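PDB 6A4V: 49 protein from Murid herpesvirus 4, which binds the host poly(ADP-ribose) polymerase 1 and thereby probably facilitates replication of this gammaherpesvirus. Local coordinates for residues H92-I97 and L122-N127; T272-A277 and Q309-C314. All blocks are in the same frame, centred on the assembly; numbering follows the deposited sequence.

Interaction 1: H92-I97 and L122-N127; sequences HLRELI and LSLEAN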
loop_
_atom_site.group_PDB
_atom_site.type_symbol
_atom_site.label_atom_id
_atom_site.label_comp_id
_atom_site.label_asym_id
_atom_site.label_seq_id
_atom_site.Cartn_x
_atom_site.Cartn_y
_atom_site.Cartn_z
ATOM N N HIS B 92 10.632 8.661 12.298
ATOM C CA HIS B 92 9.380 9.401 12.116
ATOM C C HIS B 92 8.701 9.709 13.463
ATOM O O HIS B 92 8.317 10.852 13.754
ATOM C CB HIS B 92 8.419 8.599 11.288
ATOM C CG HIS B 92 7.186 9.345 10.996
ATOM N ND1 HIS B 92 7.157 10.341 10.048
ATOM C CD2 HIS B 92 5.924 9.166 11.434
ATOM C CE1 HIS B 92 5.948 10.850 10.037
ATOM N NE2 HIS B 92 5.142 10.075 10.813
ATOM N N LEU B 93 8.502 8.661 14.247
ATOM C CA LEU B 93 7.853 8.774 15.547
ATOM C C LEU B 93 8.653 9.721 16.434
ATOM O O LEU B 93 8.087 10.600 17.069
ATOM C CB LEU B 93 7.693 7.401 16.186
ATOM C CG LEU B 93 6.504 6.608 15.679
ATOM C CD1 LEU B 93 6.715 5.151 15.952
ATOM C CD2 LEU B 93 5.223 7.069 16.340
ATOM N N ARG B 94 9.959 9.717 16.328
ATOM C CA ARG B 94 10.674 10.690 17.174
ATOM C C ARG B 94 10.315 12.102 16.746
ATOM O O ARG B 94 9.940 12.989 17.536
ATOM C CB ARG B 94 12.169 10.458 17.067
ATOM C CG ARG B 94 12.696 9.406 18.015
ATOM C CD ARG B 94 14.230 9.337 18.041
ATOM N NE ARG B 94 14.845 9.492 16.732
ATOM C CZ ARG B 94 15.167 8.475 15.954
ATOM N NH1 ARG B 94 14.564 7.317 16.135
ATOM N NH2 ARG B 94 16.022 8.621 14.960
ATOM N N GLU B 95 10.496 12.323 15.453
ATOM C CA GLU B 95 10.194 13.605 14.824
ATOM C C GLU B 95 8.757 14.008 15.175
ATOM O O GLU B 95 8.438 15.232 15.371
ATOM C CB GLU B 95 10.526 13.515 13.329
ATOM C CG GLU B 95 10.846 14.828 12.648
ATOM C CD GLU B 95 12.027 15.636 13.165
ATOM O OE1 GLU B 95 13.190 15.138 13.090
ATOM O OE2 GLU B 95 11.775 16.766 13.635
ATOM N N LEU B 96 7.855 13.056 15.361
ATOM C CA LEU B 96 6.471 13.508 15.717
ATOM C C LEU B 96 6.426 14.090 17.140
ATOM O O LEU B 96 5.649 14.960 17.425
ATOM C CB LEU B 96 5.514 12.330 15.582
ATOM C CG LEU B 96 4.106 12.577 16.113
ATOM C CD1 LEU B 96 3.155 11.530 15.550
ATOM C CD2 LEU B 96 4.038 12.569 17.631
ATOM N N ILE B 97 7.252 13.544 18.033
ATOM C CA ILE B 97 7.146 13.805 19.437
ATOM C C ILE B 97 7.786 15.171 19.662
ATOM O O ILE B 97 7.163 16.071 20.285
ATOM C CB ILE B 97 7.792 12.663 20.272
ATOM C CG1 ILE B 97 6.786 11.553 20.582
ATOM C CG2 ILE B 97 8.396 13.211 21.572
ATOM C CD1 ILE B 97 7.382 10.228 21.055
ATOM N N LEU B 122 16.135 17.675 23.152
ATOM C CA LEU B 122 17.563 17.358 22.860
ATOM C C LEU B 122 17.788 15.841 22.878
ATOM O O LEU B 122 18.675 15.318 22.207
ATOM C CB LEU B 122 18.469 18.035 23.888
ATOM C CG LEU B 122 18.726 19.526 23.661
ATOM C CD1 LEU B 122 19.549 20.119 24.799
ATOM C CD2 LEU B 122 19.416 19.779 22.320
ATOM N N SER B 123 16.976 15.137 23.671
ATOM C CA SER B 123 17.143 13.721 23.847
ATOM C C SER B 123 16.690 12.991 22.579
ATOM O O SER B 123 17.402 12.141 22.076
ATOM C CB SER B 123 16.413 13.257 25.069
ATOM O OG SER B 123 16.535 11.849 25.226
ATOM N N LEU B 124 15.519 13.356 22.058
ATOM C CA LEU B 124 15.022 12.770 20.790
ATOM C C LEU B 124 15.994 13.080 19.648
ATOM O O LEU B 124 16.149 12.289 18.670
ATOM C CB LEU B 124 13.659 13.382 20.502
ATOM C CG LEU B 124 12.565 12.960 21.462
ATOM C CD1 LEU B 124 11.602 14.098 21.779
ATOM C CD2 LEU B 124 11.794 11.796 20.880
ATOM N N GLU B 125 16.635 14.249 19.716
ATOM C CA GLU B 125 17.620 14.583 18.650
ATOM C C GLU B 125 18.851 13.682 18.767
ATOM O O GLU B 125 19.371 13.186 17.734
ATOM C CB GLU B 125 17.983 16.060 18.660
ATOM C CG GLU B 125 17.056 16.888 17.796
ATOM C CD GLU B 125 16.986 18.331 18.249
ATOM O OE1 GLU B 125 18.020 18.824 18.782
ATOM O OE2 GLU B 125 15.895 18.936 18.114
ATOM N N ALA B 126 19.284 13.390 19.999
ATOM C CA ALA B 126 20.517 12.620 20.141
ATOM C C ALA B 126 20.251 11.136 19.939
ATOM O O ALA B 126 21.202 10.372 19.711
ATOM C CB ALA B 126 21.149 12.848 21.471
ATOM N N ASN B 127 18.986 10.736 20.127
ATOM C CA ASN B 127 18.576 9.324 20.039
ATOM C C ASN B 127 19.578 8.408 20.759
ATOM O O ASN B 127 20.126 7.476 20.175
ATOM C CB ASN B 127 18.443 8.883 18.588
ATOM C CG ASN B 127 17.977 7.460 18.436
ATOM O OD1 ASN B 127 17.093 6.988 19.142
ATOM N ND2 ASN B 127 18.535 6.783 17.462
HETATM O O HOH W 1 16.724 11.776 16.089
#

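Interaction 2: T272-A277 and Q309-C314; sequences TSVVWA and QIYIKC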
loop_
_atom_site.group_PDB
_atom_site.type_symbol
_atom_site.label_atom_id
_atom_site.label_comp_id
_atom_site.label_asym_id
_atom_site.label_seq_id
_atom_site.Cartn_x
_atom_site.Cartn_y
_atom_site.Cartn_z
ATOM N N THR B 272 -5.399 -28.808 -21.157
ATOM C CA THR B 272 -6.432 -27.766 -21.358
ATOM C C THR B 272 -7.369 -27.684 -20.131
ATOM O O THR B 272 -8.407 -27.020 -20.198
ATOM C CB THR B 272 -7.204 -27.961 -22.679
ATOM O OG1 THR B 272 -8.045 -29.111 -22.586
ATOM C CG2 THR B 272 -6.310 -28.109 -23.893
ATOM N N SER B 273 -7.000 -28.345 -19.020
ATOM C CA SER B 273 -7.628 -28.144 -17.700
ATOM C C SER B 273 -7.075 -26.858 -17.075
ATOM O O SER B 273 -5.911 -26.805 -16.663
ATOM C CB SER B 273 -7.394 -29.337 -16.799
ATOM O OG SER B 273 -8.003 -29.150 -15.527
ATOM N N VAL B 274 -7.913 -25.819 -17.007
ATOM C CA VAL B 274 -7.466 -24.483 -16.562
ATOM C C VAL B 274 -7.111 -24.498 -15.058
ATOM O O VAL B 274 -6.376 -23.608 -14.599
ATOM C CB VAL B 274 -8.499 -23.389 -16.918
ATOM C CG1 VAL B 274 -9.741 -23.472 -16.056
ATOM C CG2 VAL B 274 -7.923 -21.978 -16.863
ATOM N N VAL B 275 -7.622 -25.479 -14.298
ATOM C CA VAL B 275 -7.200 -25.695 -12.905
ATOM C C VAL B 275 -5.700 -26.018 -12.888
ATOM O O VAL B 275 -4.903 -25.286 -12.295
ATOM C CB VAL B 275 -7.993 -26.816 -12.206
ATOM C CG1 VAL B 275 -7.453 -27.105 -10.812
ATOM C CG2 VAL B 275 -9.471 -26.495 -12.135
ATOM N N TRP B 276 -5.332 -27.111 -13.560
ATOM C CA TRP B 276 -3.949 -27.609 -13.598
ATOM C C TRP B 276 -2.974 -26.509 -14.038
ATOM O O TRP B 276 -1.814 -26.500 -13.593
ATOM C CB TRP B 276 -3.861 -28.855 -14.488
ATOM C CG TRP B 276 -4.487 -30.052 -13.837
ATOM C CD1 TRP B 276 -5.623 -30.726 -14.199
ATOM C CD2 TRP B 276 -4.014 -30.680 -12.637
ATOM N NE1 TRP B 276 -5.872 -31.747 -13.322
ATOM C CE2 TRP B 276 -4.900 -31.742 -12.352
ATOM C CE3 TRP B 276 -2.924 -30.445 -11.790
ATOM C CZ2 TRP B 276 -4.718 -32.570 -11.245
ATOM C CZ3 TRP B 276 -2.745 -31.264 -10.699
ATOM C CH2 TRP B 276 -3.632 -32.312 -10.436
ATOM N N ALA B 277 -3.479 -25.581 -14.865
ATOM C CA ALA B 277 -2.743 -24.455 -15.450
ATOM C C ALA B 277 -2.524 -23.302 -14.463
ATOM O O ALA B 277 -1.422 -22.728 -14.375
ATOM C CB ALA B 277 -3.506 -23.957 -16.654
ATOM N N GLN B 309 -10.775 -19.985 -7.636
ATOM C CA GLN B 309 -12.106 -19.928 -7.080
ATOM C C GLN B 309 -13.142 -19.857 -8.207
ATOM O O GLN B 309 -14.169 -20.519 -8.161
ATOM C CB GLN B 309 -12.278 -18.718 -6.148
ATOM C CG GLN B 309 -11.964 -19.031 -4.688
ATOM C CD GLN B 309 -11.943 -17.853 -3.738
ATOM O OE1 GLN B 309 -11.795 -18.024 -2.527
ATOM N NE2 GLN B 309 -12.079 -16.643 -4.265
ATOM N N ILE B 310 -12.919 -18.993 -9.191
ATOM C CA ILE B 310 -13.975 -18.784 -10.116
ATOM C C ILE B 310 -14.183 -20.109 -10.847
ATOM O O ILE B 310 -15.286 -20.590 -10.894
ATOM C CB ILE B 310 -13.724 -17.575 -11.039
ATOM C CG1 ILE B 310 -13.968 -16.247 -10.311
ATOM C CG2 ILE B 310 -14.544 -17.665 -12.327
ATOM C CD1 ILE B 310 -15.157 -16.239 -9.365
ATOM N N TYR B 311 -13.102 -20.732 -11.320
ATOM C CA TYR B 311 -13.245 -21.978 -12.047
ATOM C C TYR B 311 -13.870 -23.087 -11.176
ATOM O O TYR B 311 -14.888 -23.656 -11.590
ATOM C CB TYR B 311 -11.921 -22.440 -12.651
ATOM C CG TYR B 311 -12.122 -23.457 -13.746
ATOM C CD1 TYR B 311 -11.880 -24.805 -13.527
ATOM C CD2 TYR B 311 -12.623 -23.082 -14.988
ATOM C CE1 TYR B 311 -12.077 -25.748 -14.528
ATOM C CE2 TYR B 311 -12.834 -24.011 -15.996
ATOM C CZ TYR B 311 -12.554 -25.348 -15.766
ATOM O OH TYR B 311 -12.731 -26.264 -16.757
ATOM N N ILE B 312 -13.286 -23.409 -10.004
ATOM C CA ILE B 312 -13.714 -24.611 -9.198
ATOM C C ILE B 312 -15.223 -24.549 -8.898
ATOM O O ILE B 312 -15.876 -25.601 -8.902
ATOM C CB ILE B 312 -12.914 -24.841 -7.891
ATOM C CG1 ILE B 312 -13.118 -23.708 -6.879
ATOM C CG2 ILE B 312 -11.439 -25.147 -8.156
ATOM C CD1 ILE B 312 -14.102 -24.023 -5.757
ATOM N N LYS B 313 -15.771 -23.345 -8.654
ATOM C CA LYS B 313 -17.230 -23.152 -8.495
ATOM C C LYS B 313 -17.932 -23.407 -9.842
ATOM O O LYS B 313 -18.450 -22.476 -10.468
ATOM C CB LYS B 313 -17.564 -21.773 -7.902
ATOM C CG LYS B 313 -18.050 -21.794 -6.456
ATOM C CD LYS B 313 -19.273 -22.681 -6.223
ATOM C CE LYS B 313 -19.722 -22.754 -4.776
ATOM N NZ LYS B 313 -20.637 -21.639 -4.433
ATOM N N CYS B 314 -17.955 -24.694 -10.243
ATOM C CA CYS B 314 -18.586 -25.238 -11.472
ATOM C C CYS B 314 -18.092 -26.670 -11.708
ATOM O O CYS B 314 -18.140 -27.501 -10.801
ATOM C CB CYS B 314 -18.306 -24.383 -12.704
ATOM S SG CYS B 314 -19.499 -23.035 -12.920
#

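Interaction 1: H92-I97 and L122-N127
Arg94 lays its guanidinium group flat against the side-chain amide of Asn127, the two planes only 4° apart. Asn127 CG stands over the centre of the guanidinium, with Arg94 CZ 3.9 Å from Asn127 CG, while the two side chains as a whole run at about a right angle. Asparagine suits the place: it follows the last turn of its helix with positive phi, which asparagine adopts more readily than most non-glycine residues, and CG anti to the backbone N (chi1 -178°) carries the small amide across to the arginine. The bend of Arg94 at chi3 (-40°) turns its end away from the line of its methylenes. Those methylenes do a different job, sliding past Leu124 in the opposite direction, with Arg94 CG 3.8 Å from Leu124 CD2. A water lies in the guanidinium plane, at its edge; it accepts from Arg94 NE at 3.0 Å and donates to Leu124 O at 2.7 Å. It thus links the arginine to a carbonyl in the final turn of the other helix. One turn further on, Ile97 crosses Leu124 at about a right angle, its CG2 branch reaching both leucine methyls in a tightly packed branched pair, with Ile97 CG2 3.3 Å from Leu124 CD1, closer than usual van der Waals contact. The contact joins helix 89-104 to helix 111-126, consecutive members of an all-helical bundle. Leu131 and Leu135 of helix 131-146 pack on Arg94 and Leu124 respectively, and Phe227 of helix 213-235 also touches Arg94.

Interaction 2: T272-A277 and Q309-C314
Tyr311 reaches from the last turn of its helix to the first turn of helix 274-289, where Val274 and Val275 receive it. Its CB starts the approach on the side of Val274 CG1; with CG anti to the backbone N (chi1 -162°), the ring is carried out between the helices. From CG onward, Val274 CG1 sits over one face of the ring, above its centre, in a CH-pi contact whose modelled separation is too short to be taken literally. CD2, CE2 and CZ lie beneath this methyl, whereas CD1 and CE1 also meet a second one: Val275 CG2 is 3.3 Å from Tyr311 CD1 and 3.6 Å from Tyr311 CE1, approaching obliquely. At the tip, Tyr311 OH again has Val274 CG1 as its neighbour. Two beta-branched valines suit this place because each offers a methyl close to the backbone, and a tyrosine is long enough to bridge CA atoms that are 7.1 Å apart even at Val275 and Tyr311. Phe211 of the second subunit also packs on Val274. Chemically, methyl groups meet an aromatic ring, so cohesion here probably comes from dispersion, some hydrophobic burial and a weak CH-pi contribution, with no polar bond between the segments to fix the ring.

In the fold
From the N terminus the chain first closes interaction 1, where helix 111-126 returns alongside helix 89-104 after a short link. It then runs on through helix 131-146 and the following helices to the long pair 213-235 and 238-262 before interaction 2 opens. This second contact joins the start of helix 274-289 to the end of helix 295-312, closing a helical hairpin at the C-terminal end of the model. The two loops lie in series and neither nest nor cross. The centres of interactions 1 and 2 are about 54 Å apart, on opposite sides of the chain's centre, so each pins a helix pair at its own end of the elongated chain. Both regions also touch the second subunit.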